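Local coordinates for 4-aminobutyrate transaminase (Acinetobacter baumannii, PDB 6WOP), which probably catalyses the pyridoxal-phosphate-dependent transfer of the amino group of 4-aminobutyrate to 2-oxoglutarate, as a class-III aminotransferase, at residues Glu96-Ile100 / Leu252-Asn256; Ala107-Thr111 / Thr298-Ser302; His130-Gly136 / Gly166-Tyr172; Thr335-Ile339 / Leu411-Phe415. Numbering follows the deposited sequence.

Contact 1: Glu96-Ile100 / Leu252-Asn256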
loop_
_atom_site.group_PDB
_atom_site.type_symbol
_atom_site.label_atom_id
_atom_site.label_comp_id
_atom_site.label_asym_id
_atom_site.label_seq_id
_atom_site.Cartn_x
_atom_site.Cartn_y
_atom_site.Cartn_z
ATOM N N GLU A 96 -14.347 -34.867 -2.336
ATOM C CA GLU A 96 -14.519 -36.087 -1.569
ATOM C C GLU A 96 -13.267 -36.409 -0.748
ATOM O O GLU A 96 -13.365 -36.918 0.366
ATOM C CB GLU A 96 -14.831 -37.240 -2.550
ATOM C CG GLU A 96 -14.944 -38.608 -1.875
ATOM C CD GLU A 96 -14.696 -39.740 -2.884
ATOM O OE1 GLU A 96 -13.947 -40.709 -2.568
ATOM O OE2 GLU A 96 -15.231 -39.624 -4.018
ATOM N N ARG A 97 -12.092 -36.115 -1.286
ATOM C CA ARG A 97 -10.830 -36.536 -0.700
ATOM C C ARG A 97 -10.171 -35.517 0.225
ATOM O O ARG A 97 -9.305 -35.898 1.037
ATOM C CB ARG A 97 -9.880 -36.856 -1.835
ATOM C CG ARG A 97 -10.293 -38.118 -2.596
ATOM C CD ARG A 97 -9.541 -38.251 -3.956
ATOM N NE ARG A 97 -9.772 -39.578 -4.577
ATOM C CZ ARG A 97 -10.944 -39.929 -5.126
ATOM N NH1 ARG A 97 -11.948 -39.036 -5.167
ATOM N NH2 ARG A 97 -11.138 -41.166 -5.638
ATOM N N ALA A 98 -10.526 -34.263 0.117
ATOM C CA ALA A 98 -9.762 -33.202 0.796
ATOM C C ALA A 98 -10.120 -33.160 2.275
ATOM O O ALA A 98 -11.278 -33.348 2.634
ATOM C CB ALA A 98 -10.079 -31.840 0.188
ATOM N N PRO A 99 -9.162 -32.879 3.146
ATOM C CA PRO A 99 -9.481 -32.817 4.590
ATOM C C PRO A 99 -10.075 -31.463 4.998
ATOM O O PRO A 99 -9.416 -30.589 5.542
ATOM C CB PRO A 99 -8.119 -33.070 5.254
ATOM C CG PRO A 99 -7.094 -32.686 4.212
ATOM C CD PRO A 99 -7.711 -32.991 2.860
ATOM N N ILE A 100 -11.373 -31.320 4.782
ATOM C CA ILE A 100 -12.136 -30.087 4.981
ATOM C C ILE A 100 -13.295 -30.451 5.902
ATOM O O ILE A 100 -13.935 -31.488 5.714
ATOM C CB ILE A 100 -12.674 -29.512 3.643
ATOM C CG1 ILE A 100 -11.518 -29.012 2.727
ATOM C CG2 ILE A 100 -13.800 -28.405 3.905
ATOM C CD1 ILE A 100 -10.693 -27.851 3.398
ATOM N N LEU A 252 -2.557 -38.483 0.756
ATOM C CA LEU A 252 -2.811 -37.695 -0.453
ATOM C C LEU A 252 -2.401 -36.243 -0.240
ATOM O O LEU A 252 -1.652 -35.657 -1.045
ATOM C CB LEU A 252 -4.267 -37.801 -0.841
ATOM C CG LEU A 252 -4.645 -37.166 -2.186
ATOM C CD1 LEU A 252 -3.881 -37.861 -3.332
ATOM C CD2 LEU A 252 -6.153 -37.238 -2.382
ATOM N N PHE A 253 -2.825 -35.658 0.884
ATOM C CA PHE A 253 -2.448 -34.303 1.308
ATOM C C PHE A 253 -1.583 -34.395 2.561
ATOM O O PHE A 253 -1.851 -35.217 3.440
ATOM C CB PHE A 253 -3.673 -33.475 1.669
ATOM C CG PHE A 253 -4.532 -33.128 0.458
ATOM C CD1 PHE A 253 -4.194 -32.071 -0.346
ATOM C CD2 PHE A 253 -5.627 -33.905 0.135
ATOM C CE1 PHE A 253 -4.952 -31.783 -1.488
ATOM C CE2 PHE A 253 -6.394 -33.612 -0.998
ATOM C CZ PHE A 253 -6.050 -32.549 -1.792
ATOM N N ALA A 254 -0.576 -33.534 2.679
ATOM C CA ALA A 254 0.176 -33.529 3.938
ATOM C C ALA A 254 -0.752 -33.269 5.122
ATOM O O ALA A 254 -0.531 -33.788 6.212
ATOM C CB ALA A 254 1.255 -32.452 3.876
ATOM N N MET A 255 -1.803 -32.475 4.922
ATOM C CA MET A 255 -2.720 -32.163 6.023
ATOM C C MET A 255 -3.439 -33.415 6.485
ATOM O O MET A 255 -3.968 -33.454 7.601
ATOM C CB MET A 255 -3.736 -31.112 5.559
ATOM C CG MET A 255 -3.206 -29.691 5.409
ATOM S SD MET A 255 -2.488 -29.080 6.958
ATOM C CE MET A 255 -3.962 -29.099 7.999
ATOM N N ASN A 256 -3.427 -34.487 5.667
ATOM C CA ASN A 256 -4.049 -35.731 6.128
ATOM C C ASN A 256 -3.321 -36.367 7.282
ATOM O O ASN A 256 -3.886 -37.258 7.918
ATOM C CB ASN A 256 -4.140 -36.773 5.012
ATOM C CG ASN A 256 -5.267 -36.462 4.040
ATOM O OD1 ASN A 256 -5.086 -36.450 2.822
ATOM N ND2 ASN A 256 -6.472 -36.314 4.584
HETATM O O HOH W 1 -7.289 -37.494 1.132
HETATM O O HOH W 2 -9.248 -36.399 3.901
#
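P99, R97 and F253 bury the most surface where the end of helix 85-97 meets the loop ahead of strand 264-267. P99, at the centre of an inverse gamma turn, lays its ring against the other segment: CD lies 3.6 Å from CD2 of F253, CG 3.9 Å from CB of M255, and CB 3.7 Å from ND2 of N256. The F253 ring also meets A98, with A98 CA 3.8 Å from F253 CE2, just where the chain leaves helical geometry. R97 contributes its aliphatic stem, CB lying 3.8 Å from CD2 of L252, while its guanidinium forms a salt bridge with E317. No direct hydrogen bond joins the segments. Two waters bridge them instead, both donating to R97 O; one also donates to N256 OD1 and the other accepts from N256 ND2. N256 OD1 also accepts from F253 N (3.1 Å). Around this helix-end junction, P99 and F253 rest on strand 264-267, A98 touches strand 278-283, and R97 and L252 pack against helix 303-318.

Contact 2: Ala107-Thr111 / Thr298-Ser302; sequences AFFTT and TYAGS
In this PLP-dependent aminotransferase, strand 104-109, outermost within the chain in the mixed sheet that also holds strand 278-283, meets at its C-terminal end the loop leading into helix 303-318. Residues 107-109 are extended; T110 (phi/psi -113/-49) breaks the strand, and T111 is the N-cap of helix 112-127. The closest CA pairs are F109-A300, 3.9 Å, and F108-G301, 4.8 Å. T298 points away from the strand; its OG1 is hydrogen-bonded to K269 NZ of the second subunit. Y299 (-87/-2, chi1 m) sets its carbonyl carbon C 3.1 Å from T110 OG1 (T110 chi1 m), while its ring leads away and its OH bonds to I277 O of the second subunit. Backbone N atoms of T298 and Y299 bind a tartrate, probably from the crystallisation liquor. A300 (-55/135) fits its methyl against the strand backbone, CB lying 3.3 Å from F108 O and 3.7 Å from F109 CA. G301 has a positive phi (61/47), which favours glycine; its CA is 3.7 Å from F108 CB, and a CB built on G301 would come to a tight 3.4 Å from F108 CB (F108 chi1 m). S302 (-56/132) is the N-cap of helix 303-318. The backbone bond between the segments runs from G301 N to F109 O, 3.2 Å and nearly straight at 174°.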
loop_
_atom_site.group_PDB
_atom_site.type_symbol
_atom_site.label_atom_id
_atom_site.label_comp_id
_atom_site.label_asym_id
_atom_site.label_seq_id
_atom_site.Cartn_x
_atom_site.Cartn_y
_atom_site.Cartn_z
ATOM N N ALA A 107 -12.512 -25.148 -6.972
ATOM C CA ALA A 107 -12.458 -24.526 -8.283
ATOM C C ALA A 107 -11.042 -24.684 -8.787
ATOM O O ALA A 107 -10.126 -24.808 -7.981
ATOM C CB ALA A 107 -12.737 -23.013 -8.194
ATOM N N PHE A 108 -10.860 -24.621 -10.103
ATOM C CA PHE A 108 -9.538 -24.868 -10.709
ATOM C C PHE A 108 -9.068 -23.616 -11.412
ATOM O O PHE A 108 -9.873 -22.902 -12.029
ATOM C CB PHE A 108 -9.617 -26.070 -11.708
ATOM C CG PHE A 108 -10.026 -27.311 -10.998
ATOM C CD1 PHE A 108 -9.164 -27.866 -10.087
ATOM C CD2 PHE A 108 -11.323 -27.801 -11.083
ATOM C CE1 PHE A 108 -9.542 -28.934 -9.303
ATOM C CE2 PHE A 108 -11.704 -28.890 -10.304
ATOM C CZ PHE A 108 -10.822 -29.458 -9.435
ATOM N N PHE A 109 -7.768 -23.339 -11.268
ATOM C CA PHE A 109 -7.131 -22.247 -11.996
ATOM C C PHE A 109 -5.999 -22.848 -12.808
ATOM O O PHE A 109 -6.109 -24.025 -13.215
ATOM C CB PHE A 109 -6.676 -21.196 -10.972
ATOM C CG PHE A 109 -7.811 -20.777 -10.122
ATOM C CD1 PHE A 109 -8.774 -19.895 -10.639
ATOM C CD2 PHE A 109 -7.983 -21.292 -8.858
ATOM C CE1 PHE A 109 -9.874 -19.512 -9.876
ATOM C CE2 PHE A 109 -9.112 -20.918 -8.097
ATOM C CZ PHE A 109 -10.041 -20.057 -8.640
ATOM N N THR A 110 -4.942 -22.073 -13.068
ATOM C CA THR A 110 -3.854 -22.608 -13.892
ATOM C C THR A 110 -2.555 -22.795 -13.130
ATOM O O THR A 110 -1.931 -23.857 -13.252
ATOM C CB THR A 110 -3.611 -21.732 -15.112
ATOM O OG1 THR A 110 -4.868 -21.497 -15.777
ATOM C CG2 THR A 110 -2.663 -22.454 -16.130
ATOM N N THR A 111 -2.098 -21.786 -12.381
ATOM C CA THR A 111 -0.788 -21.888 -11.741
ATOM C C THR A 111 -0.876 -22.055 -10.223
ATOM O O THR A 111 -1.890 -21.735 -9.581
ATOM C CB THR A 111 0.048 -20.634 -12.044
ATOM O OG1 THR A 111 -0.623 -19.525 -11.435
ATOM C CG2 THR A 111 0.193 -20.376 -13.581
ATOM N N THR A 298 -8.905 -17.362 -18.038
ATOM C CA THR A 298 -8.967 -17.881 -19.411
ATOM C C THR A 298 -8.515 -19.333 -19.476
ATOM O O THR A 298 -9.216 -20.210 -20.003
ATOM C CB THR A 298 -8.075 -17.013 -20.318
ATOM O OG1 THR A 298 -8.589 -15.689 -20.377
ATOM C CG2 THR A 298 -8.080 -17.577 -21.771
ATOM N N TYR A 299 -7.325 -19.609 -18.968
ATOM C CA TYR A 299 -6.796 -20.971 -19.017
ATOM C C TYR A 299 -7.221 -21.831 -17.836
ATOM O O TYR A 299 -6.828 -23.000 -17.768
ATOM C CB TYR A 299 -5.272 -20.958 -19.051
ATOM C CG TYR A 299 -4.635 -20.414 -20.334
ATOM C CD1 TYR A 299 -5.133 -20.769 -21.625
ATOM C CD2 TYR A 299 -3.496 -19.643 -20.249
ATOM C CE1 TYR A 299 -4.477 -20.255 -22.809
ATOM C CE2 TYR A 299 -2.850 -19.100 -21.399
ATOM C CZ TYR A 299 -3.348 -19.400 -22.644
ATOM O OH TYR A 299 -2.662 -18.864 -23.717
ATOM N N ALA A 300 -7.961 -21.297 -16.883
ATOM C CA ALA A 300 -8.268 -22.026 -15.669
ATOM C C ALA A 300 -8.921 -23.391 -15.973
ATOM O O ALA A 300 -9.843 -23.469 -16.780
ATOM C CB ALA A 300 -9.252 -21.190 -14.828
ATOM N N GLY A 301 -8.473 -24.449 -15.284
ATOM C CA GLY A 301 -9.124 -25.756 -15.412
ATOM C C GLY A 301 -9.054 -26.262 -16.838
ATOM O O GLY A 301 -10.052 -26.717 -17.393
ATOM N N SER A 302 -7.868 -26.179 -17.436
ATOM C CA SER A 302 -7.733 -26.525 -18.841
ATOM C C SER A 302 -8.236 -27.956 -19.083
ATOM O O SER A 302 -7.884 -28.866 -18.326
ATOM C CB SER A 302 -6.262 -26.364 -19.199
ATOM O OG SER A 302 -5.880 -27.320 -20.182
#

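Contact 3: His130-Gly136 / Gly166-Tyr172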
loop_
_atom_site.group_PDB
_atom_site.type_symbol
_atom_site.label_atom_id
_atom_site.label_comp_id
_atom_site.label_asym_id
_atom_site.label_seq_id
_atom_site.Cartn_x
_atom_site.Cartn_y
_atom_site.Cartn_z
ATOM N N HIS A 130 -8.326 -7.688 5.236
ATOM C CA HIS A 130 -7.312 -7.609 4.189
ATOM C C HIS A 130 -6.018 -8.298 4.533
ATOM O O HIS A 130 -5.252 -8.631 3.609
ATOM C CB HIS A 130 -6.984 -6.121 3.845
ATOM C CG HIS A 130 -6.035 -5.468 4.823
ATOM N ND1 HIS A 130 -6.423 -5.041 6.081
ATOM C CD2 HIS A 130 -4.710 -5.192 4.728
ATOM C CE1 HIS A 130 -5.371 -4.536 6.717
ATOM N NE2 HIS A 130 -4.326 -4.608 5.911
ATOM N N GLY A 131 -5.720 -8.518 5.817
ATOM C CA GLY A 131 -4.351 -8.879 6.161
ATOM C C GLY A 131 -4.051 -10.349 5.942
ATOM O O GLY A 131 -4.933 -11.212 6.063
ATOM N N ILE A 132 -2.760 -10.647 5.734
ATOM C CA ILE A 132 -2.311 -12.015 5.503
ATOM C C ILE A 132 -1.035 -12.249 6.288
ATOM O O ILE A 132 -0.098 -11.456 6.188
ATOM C CB ILE A 132 -2.069 -12.228 4.001
ATOM C CG1 ILE A 132 -3.364 -12.012 3.187
ATOM C CG2 ILE A 132 -1.449 -13.603 3.694
ATOM C CD1 ILE A 132 -4.363 -13.244 3.381
ATOM N N ILE A 133 -0.965 -13.335 7.045
ATOM C CA ILE A 133 0.254 -13.694 7.734
ATOM C C ILE A 133 0.809 -14.960 7.087
ATOM O O ILE A 133 0.100 -15.973 6.976
ATOM C CB ILE A 133 0.000 -13.904 9.241
ATOM C CG1 ILE A 133 -0.390 -12.590 9.885
ATOM C CG2 ILE A 133 1.276 -14.458 9.933
ATOM C CD1 ILE A 133 -0.766 -12.702 11.363
ATOM N N THR A 134 2.057 -14.903 6.659
ATOM C CA THR A 134 2.778 -16.063 6.170
ATOM C C THR A 134 4.025 -16.223 7.044
ATOM O O THR A 134 4.176 -15.568 8.087
ATOM C CB THR A 134 3.178 -15.930 4.690
ATOM O OG1 THR A 134 3.923 -14.724 4.546
ATOM C CG2 THR A 134 1.954 -15.726 3.767
ATOM N N PHE A 135 4.944 -17.118 6.631
ATOM C CA PHE A 135 6.078 -17.465 7.474
ATOM C C PHE A 135 7.392 -17.274 6.722
ATOM O O PHE A 135 7.478 -17.452 5.511
ATOM C CB PHE A 135 5.942 -18.926 7.972
ATOM C CG PHE A 135 4.840 -19.083 8.944
ATOM C CD1 PHE A 135 3.509 -19.249 8.513
ATOM C CD2 PHE A 135 5.092 -19.014 10.277
ATOM C CE1 PHE A 135 2.453 -19.356 9.455
ATOM C CE2 PHE A 135 4.061 -19.122 11.213
ATOM C CZ PHE A 135 2.745 -19.275 10.797
ATOM N N GLY A 136 8.430 -16.941 7.472
ATOM C CA GLY A 136 9.726 -16.783 6.869
ATOM C C GLY A 136 10.097 -18.087 6.192
ATOM O O GLY A 136 9.808 -19.172 6.708
ATOM N N GLY A 166 -0.149 -5.018 4.230
ATOM C CA GLY A 166 -0.956 -5.973 4.993
ATOM C C GLY A 166 -0.462 -7.413 4.940
ATOM O O GLY A 166 -1.227 -8.340 5.222
ATOM N N VAL A 167 0.793 -7.634 4.561
ATOM C CA VAL A 167 1.390 -8.975 4.571
ATOM C C VAL A 167 2.542 -8.987 5.558
ATOM O O VAL A 167 3.449 -8.148 5.449
ATOM C CB VAL A 167 1.895 -9.346 3.171
ATOM C CG1 VAL A 167 2.562 -10.792 3.152
ATOM C CG2 VAL A 167 0.705 -9.251 2.202
ATOM N N PHE A 168 2.556 -9.966 6.486
ATOM C CA PHE A 168 3.617 -9.988 7.487
ATOM C C PHE A 168 4.130 -11.405 7.662
ATOM O O PHE A 168 3.370 -12.353 7.511
ATOM C CB PHE A 168 3.064 -9.399 8.853
ATOM C CG PHE A 168 2.638 -7.952 8.690
ATOM C CD1 PHE A 168 3.613 -6.940 8.582
ATOM C CD2 PHE A 168 1.297 -7.624 8.569
ATOM C CE1 PHE A 168 3.202 -5.577 8.358
ATOM C CE2 PHE A 168 0.899 -6.312 8.351
ATOM C CZ PHE A 168 1.854 -5.298 8.249
ATOM N N HIS A 169 5.395 -11.548 8.081
ATOM C CA HIS A 169 5.996 -12.876 8.249
ATOM C C HIS A 169 6.268 -13.229 9.701
ATOM O O HIS A 169 7.000 -12.504 10.411
ATOM C CB HIS A 169 7.294 -12.944 7.463
ATOM C CG HIS A 169 7.075 -12.835 5.985
ATOM N ND1 HIS A 169 7.065 -11.621 5.331
ATOM C CD2 HIS A 169 6.809 -13.778 5.044
ATOM C CE1 HIS A 169 6.822 -11.814 4.038
ATOM N NE2 HIS A 169 6.655 -13.115 3.838
ATOM N N ALA A 170 5.765 -14.391 10.117
ATOM C CA ALA A 170 6.121 -14.977 11.415
ATOM C C ALA A 170 7.234 -16.025 11.249
ATOM O O ALA A 170 7.636 -16.348 10.117
ATOM C CB ALA A 170 4.869 -15.596 12.054
ATOM N N ARG A 171 7.681 -16.582 12.372
ATOM C CA ARG A 171 8.674 -17.624 12.354
ATOM C C ARG A 171 8.032 -18.993 12.255
ATOM O O ARG A 171 7.233 -19.341 13.070
ATOM C CB ARG A 171 9.500 -17.670 13.649
ATOM C CG ARG A 171 9.877 -16.361 14.245
ATOM C CD ARG A 171 10.905 -15.640 13.453
ATOM N NE ARG A 171 10.531 -15.131 12.139
ATOM C CZ ARG A 171 9.856 -14.020 11.876
ATOM N NH1 ARG A 171 9.365 -13.256 12.840
ATOM N NH2 ARG A 171 9.621 -13.715 10.644
ATOM N N TYR A 172 8.403 -19.746 11.245
ATOM C CA TYR A 172 7.984 -21.128 11.151
ATOM C C TYR A 172 8.687 -21.969 12.217
ATOM O O TYR A 172 9.889 -21.793 12.457
ATOM C CB TYR A 172 8.342 -21.644 9.758
ATOM C CG TYR A 172 7.586 -22.875 9.308
ATOM C CD1 TYR A 172 6.393 -22.757 8.651
ATOM C CD2 TYR A 172 8.092 -24.174 9.560
ATOM C CE1 TYR A 172 5.736 -23.846 8.189
ATOM C CE2 TYR A 172 7.411 -25.270 9.114
ATOM C CZ TYR A 172 6.244 -25.101 8.419
ATOM O OH TYR A 172 5.580 -26.221 7.923
HETATM O O HOH W 3 10.522 -18.852 9.523
#
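F135, A170 and Y172 form the apolar centre: F135 CE2 lies 3.7 Å from A170 CB, and the edge of the Y172 ring faces the F135 ring in a T-shaped stack (centroids 5.8 Å apart, planes at 90°). I133 extends this face, its CG2 4.3 Å from A170 CB; I132 CB and V167 CG2 meet on the other at 4.4 Å. Five backbone hydrogen bonds pair the parallel strands, from I132 N-G166 O through to G136 N-A170 O (2.8 Å each). G166 has a positive phi, and a CB there would clash with H130. Toward the polar edge, T134 OG1 and H169 NE2 share the carbonyl of M149, H169 ND1 bonds to D195 of the third subunit, and R171 pairs with E194 of that subunit. A water bridges G136 O and Y172 N. In this beta-alpha-beta unit, helix 144-149 lies against I132 and V167, helix 181-194 against I133 and A170, and strand 201-206 flanks strand 131-135, leaving strand 167-170 outermost within the chain.

Contact 4: Thr335-Ile339 / Leu411-Phe415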
loop_
_atom_site.group_PDB
_atom_site.type_symbol
_atom_site.label_atom_id
_atom_site.label_comp_id
_atom_site.label_asym_id
_atom_site.label_seq_id
_atom_site.Cartn_x
_atom_site.Cartn_y
_atom_site.Cartn_z
ATOM N N THR A 335 19.522 -44.490 3.817
ATOM C CA THR A 335 20.741 -44.138 3.088
ATOM C C THR A 335 21.358 -42.837 3.620
ATOM O O THR A 335 22.577 -42.738 3.778
ATOM C CB THR A 335 20.416 -44.016 1.601
ATOM O OG1 THR A 335 20.313 -45.324 1.067
ATOM C CG2 THR A 335 21.512 -43.368 0.829
ATOM N N LEU A 336 20.531 -41.817 3.876
ATOM C CA LEU A 336 21.052 -40.565 4.417
ATOM C C LEU A 336 21.664 -40.777 5.796
ATOM O O LEU A 336 22.658 -40.124 6.159
ATOM C CB LEU A 336 19.931 -39.538 4.481
ATOM C CG LEU A 336 19.425 -39.219 3.063
ATOM C CD1 LEU A 336 18.345 -38.214 3.212
ATOM C CD2 LEU A 336 20.520 -38.595 2.288
ATOM N N LYS A 337 21.057 -41.648 6.609
ATOM C CA LYS A 337 21.666 -41.850 7.935
ATOM C C LYS A 337 22.989 -42.595 7.828
ATOM O O LYS A 337 23.944 -42.320 8.572
ATOM C CB LYS A 337 20.699 -42.606 8.842
ATOM C CG LYS A 337 19.898 -41.653 9.711
ATOM C CD LYS A 337 18.404 -41.967 9.705
ATOM C CE LYS A 337 18.033 -42.942 10.853
ATOM N NZ LYS A 337 16.536 -42.929 11.115
ATOM N N ASP A 338 23.121 -43.499 6.860
ATOM C CA ASP A 338 24.408 -44.144 6.623
ATOM C C ASP A 338 25.450 -43.137 6.144
ATOM O O ASP A 338 26.608 -43.174 6.579
ATOM C CB ASP A 338 24.236 -45.254 5.593
ATOM C CG ASP A 338 25.407 -46.179 5.565
ATOM O OD1 ASP A 338 25.905 -46.510 6.654
ATOM O OD2 ASP A 338 25.828 -46.590 4.463
ATOM N N ILE A 339 25.061 -42.265 5.203
ATOM C CA ILE A 339 25.938 -41.179 4.763
ATOM C C ILE A 339 26.370 -40.329 5.950
ATOM O O ILE A 339 27.545 -39.977 6.092
ATOM C CB ILE A 339 25.222 -40.315 3.710
ATOM C CG1 ILE A 339 25.276 -40.943 2.334
ATOM C CG2 ILE A 339 25.840 -38.937 3.629
ATOM C CD1 ILE A 339 24.300 -40.219 1.429
ATOM N N LEU A 411 24.359 -40.995 -5.199
ATOM C CA LEU A 411 24.323 -40.000 -4.124
ATOM C C LEU A 411 25.407 -40.294 -3.104
ATOM O O LEU A 411 26.183 -39.404 -2.716
ATOM C CB LEU A 411 22.937 -40.011 -3.458
ATOM C CG LEU A 411 22.703 -39.100 -2.229
ATOM C CD1 LEU A 411 22.488 -37.646 -2.668
ATOM C CD2 LEU A 411 21.489 -39.542 -1.472
ATOM N N LYS A 412 25.500 -41.566 -2.676
ATOM C CA LYS A 412 26.528 -41.929 -1.701
ATOM C C LYS A 412 27.936 -41.696 -2.243
ATOM O O LYS A 412 28.835 -41.262 -1.504
ATOM C CB LYS A 412 26.358 -43.392 -1.283
ATOM C CG LYS A 412 24.993 -43.723 -0.744
ATOM C CD LYS A 412 25.066 -44.632 0.499
ATOM C CE LYS A 412 25.537 -46.004 0.182
ATOM N NZ LYS A 412 26.423 -46.554 1.277
ATOM N N GLN A 413 28.171 -42.004 -3.517
ATOM C CA GLN A 413 29.493 -41.753 -4.077
ATOM C C GLN A 413 29.788 -40.263 -4.082
ATOM O O GLN A 413 30.920 -39.841 -3.802
ATOM C CB GLN A 413 29.600 -42.328 -5.492
ATOM C CG GLN A 413 29.554 -43.844 -5.547
ATOM C CD GLN A 413 29.039 -44.371 -6.904
ATOM O OE1 GLN A 413 28.757 -43.594 -7.842
ATOM N NE2 GLN A 413 28.867 -45.686 -6.993
ATOM N N GLY A 414 28.773 -39.442 -4.374
ATOM C CA GLY A 414 28.994 -38.008 -4.365
ATOM C C GLY A 414 29.416 -37.501 -3.006
ATOM O O GLY A 414 30.363 -36.721 -2.892
ATOM N N PHE A 415 28.713 -37.936 -1.955
ATOM C CA PHE A 415 29.114 -37.566 -0.600
ATOM C C PHE A 415 30.513 -38.067 -0.296
ATOM O O PHE A 415 31.270 -37.395 0.410
ATOM C CB PHE A 415 28.132 -38.109 0.435
ATOM C CG PHE A 415 26.950 -37.227 0.662
ATOM C CD1 PHE A 415 25.808 -37.364 -0.120
ATOM C CD2 PHE A 415 26.970 -36.258 1.644
ATOM C CE1 PHE A 415 24.702 -36.542 0.086
ATOM C CE2 PHE A 415 25.857 -35.411 1.847
ATOM C CZ PHE A 415 24.732 -35.576 1.099
#
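One charged pair joins these two helices: K412 NZ and D338 OD2 lie 3.2 Å apart, a salt bridge between partly exposed side chains whose hydrogen bond is weak. Within the helices I339 N donates to T335 O (2.9 Å) and F415 N to L411 O (3.0 Å); I339 O accepts from T343 OG1 and G414 O from T417 OG1. T335 OG1 makes a weak bond to E331 O, while its methyl CG2 meets K412 CD at 3.8 Å. Beneath the charges the contact is apolar. I339 gives up the most surface: its CG2 sits over the F415 ring face in a CH-pi contact, 3.8 Å from the centroid, and its CD1 is 4.1 Å from L411 CD2, which L336 CD2 also approaches at 4.0 Å. The near-parallel helices 321-342 and 401-416 (segments 18° apart, axes 10.6 Å) pack through L336 and F415 on strands 347-353 and 356-361 of the C-terminal domain of this fold-type I aminotransferase, with helix 364-376 against L411 and F415.

In the fold
Contacts 2 and 3 are buried and reach the same mixed sheet at its two outermost strands within the chain, 104-109 and 167-170, their centres 26 Å apart; both also touch other subunits. Contacts 1 and 4 are partly buried and meet no other chain. Contact 1 closes a loop of sequence within which contact 3 is nested, and helix 85-97 leads on to the strand of contact 2. Contact 4 stands apart, beside the other mixed sheet, about 41 Å from contact 2 between centres. Chemistry follows place: a full backbone ladder in contact 3, a single backbone bond in contact 2, bridging waters in contact 1, and an apolar helix pair with a partly exposed salt bridge in contact 4.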